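Local coordinates for protein copper-containing nitrite reductase (Hyphomicrobium denitrificans 1NES1, PDB 6TFO) that probably reduces nitrite to nitric oxide with electrons from cytochrome c, using copper centres in a homotrimer whose subunits carry an extra cupredoxin domain, at residues C[34-39]-C[72-77]. Numbering follows the deposited sequence.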
loop_
_atom_site.group_PDB
_atom_site.type_symbol
_atom_site.label_atom_id
_atom_site.label_comp_id
_atom_site.label_asym_id
_atom_site.label_seq_id
_atom_site.Cartn_x
_atom_site.Cartn_y
_atom_site.Cartn_z
ATOM N N LEU C 34 -5.955 24.569 1.902
ATOM C CA LEU C 34 -7.160 23.728 1.698
ATOM C C LEU C 34 -6.827 22.651 0.670
ATOM O O LEU C 34 -6.285 23.005 -0.392
ATOM C CB LEU C 34 -8.326 24.582 1.207
ATOM C CG LEU C 34 -8.752 25.733 2.114
ATOM C CD1 LEU C 34 -9.973 26.438 1.509
ATOM C CD2 LEU C 34 -9.061 25.267 3.529
ATOM N N ARG C 35 -7.145 21.394 1.001
ATOM C CA ARG C 35 -7.124 20.238 0.070
ATOM C C ARG C 35 -8.585 19.889 -0.255
ATOM O O ARG C 35 -9.395 19.773 0.681
ATOM C CB ARG C 35 -6.317 19.090 0.684
ATOM C CG ARG C 35 -6.224 17.847 -0.185
ATOM C CD ARG C 35 -5.219 16.831 0.332
ATOM N NE ARG C 35 -3.900 17.189 -0.176
ATOM C CZ ARG C 35 -2.845 17.569 0.552
ATOM N NH1 ARG C 35 -2.889 17.596 1.878
ATOM N NH2 ARG C 35 -1.722 17.885 -0.071
ATOM N N THR C 36 -8.921 19.771 -1.537
ATOM C CA THR C 36 -10.244 19.279 -1.975
ATOM C C THR C 36 -10.312 17.777 -1.669
ATOM O O THR C 36 -9.265 17.117 -1.699
ATOM C CB THR C 36 -10.501 19.565 -3.457
ATOM O OG1 THR C 36 -9.587 18.767 -4.210
ATOM C CG2 THR C 36 -10.344 21.025 -3.798
ATOM N N GLY C 37 -11.507 17.258 -1.393
ATOM C CA GLY C 37 -11.713 15.803 -1.261
ATOM C C GLY C 37 -13.155 15.437 -0.988
ATOM O O GLY C 37 -14.068 16.240 -1.299
ATOM N N ILE C 38 -13.332 14.245 -0.417
ATOM C CA ILE C 38 -14.635 13.637 -0.015
ATOM C C ILE C 38 -14.567 13.382 1.490
ATOM O O ILE C 38 -13.662 12.677 1.930
ATOM C CB ILE C 38 -14.896 12.343 -0.811
ATOM C CG1 ILE C 38 -14.726 12.544 -2.318
ATOM C CG2 ILE C 38 -16.256 11.756 -0.469
ATOM C CD1 ILE C 38 -15.684 13.520 -2.933
ATOM N N ALA C 39 -15.475 13.967 2.253
ATOM C CA ALA C 39 -15.574 13.775 3.714
ATOM C C ALA C 39 -17.026 14.034 4.119
ATOM O O ALA C 39 -17.708 14.803 3.405
ATOM C CB ALA C 39 -14.605 14.681 4.424
ATOM N N LEU C 72 -4.812 26.580 -2.349
ATOM C CA LEU C 72 -5.721 25.474 -2.760
ATOM C C LEU C 72 -4.902 24.356 -3.403
ATOM O O LEU C 72 -4.180 24.643 -4.365
ATOM C CB LEU C 72 -6.786 25.968 -3.739
ATOM C CG LEU C 72 -7.849 24.933 -4.110
ATOM C CD1 LEU C 72 -8.574 24.435 -2.866
ATOM C CD2 LEU C 72 -8.841 25.502 -5.107
ATOM N N ILE C 73 -5.054 23.130 -2.894
ATOM C CA ILE C 73 -4.405 21.899 -3.426
ATOM C C ILE C 73 -5.505 20.889 -3.765
ATOM O O ILE C 73 -6.320 20.551 -2.868
ATOM C CB ILE C 73 -3.405 21.332 -2.409
ATOM C CG1 ILE C 73 -2.470 22.427 -1.894
ATOM C CG2 ILE C 73 -2.655 20.147 -3.003
ATOM C CD1 ILE C 73 -1.474 21.958 -0.864
ATOM N N ASN C 74 -5.506 20.418 -5.011
ATOM C CA ASN C 74 -6.431 19.381 -5.527
ATOM C C ASN C 74 -6.105 18.037 -4.857
ATOM O O ASN C 74 -4.974 17.563 -5.012
ATOM C CB ASN C 74 -6.312 19.307 -7.041
ATOM C CG ASN C 74 -7.408 18.484 -7.668
ATOM O OD1 ASN C 74 -7.712 17.402 -7.176
ATOM N ND2 ASN C 74 -7.980 18.984 -8.755
ATOM N N GLY C 75 -7.061 17.452 -4.134
ATOM C CA GLY C 75 -6.899 16.167 -3.415
ATOM C C GLY C 75 -7.271 14.970 -4.286
ATOM O O GLY C 75 -6.431 14.052 -4.415
ATOM N N GLU C 76 -8.461 14.983 -4.901
ATOM C CA GLU C 76 -9.100 13.763 -5.474
ATOM C C GLU C 76 -9.165 13.782 -7.013
ATOM O O GLU C 76 -9.315 12.716 -7.582
ATOM C CB GLU C 76 -10.470 13.566 -4.832
ATOM C CG GLU C 76 -11.601 14.316 -5.521
ATOM C CD GLU C 76 -11.416 15.821 -5.604
ATOM O OE1 GLU C 76 -11.043 16.432 -4.569
ATOM O OE2 GLU C 76 -11.630 16.363 -6.707
ATOM N N GLY C 77 -9.050 14.927 -7.679
ATOM C CA GLY C 77 -8.753 14.961 -9.131
ATOM C C GLY C 77 -9.899 15.487 -9.978
ATOM O O GLY C 77 -9.830 15.337 -11.203
#
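In the cupredoxin domain that binds copper through H80, C117, H122 and M127, strand pairing between parallel strands 30-39 and 67-73 ends where the second runs into the loop leading to H80, and T36 bonds to that loop by its side chain. The ladder ends with two backbone bonds: I73 N donates to L34 O (2.8 Å), and I73 O takes T36 N. Past I73 the loop no longer pairs as a strand, and the T36 hydroxyl takes over. T36 OG1 lies between the backbone N and the carbonyl carbon (chi1 67°), facing the loop. There T36 OG1 accepts a nearly straight bond from G75 N (2.8 Å). T36 OG1 also donates to E76 OE1 (2.8 Å), reaching the syn side of the carboxylate, somewhat out of its plane. The E76 chain bends at chi2 and crosses the T36 side chain at about a right angle. E76 OE2 is hydrogen-bonded to H80 NE2 and A78 N, so the carboxylate links T36 to a copper ligand, a second-shell arrangement consistent with fixing the orientation of the imidazole. T36 also packs on M127. On the same face as L34, L72 CD1 lies 4.1 Å from L34 CB and also touches the T36 methyl. The opposite face carries R35 and I73; I73 CG2 meets the R35 guanidinium obliquely, nearest NH2. G75 has no CB to come up against T36 O, and the backbones sit close here: G75 CA carries a C-H...O contact to T36 O at 3.1 Å, and R35 CG rests 3.7 Å from that same G75 CA.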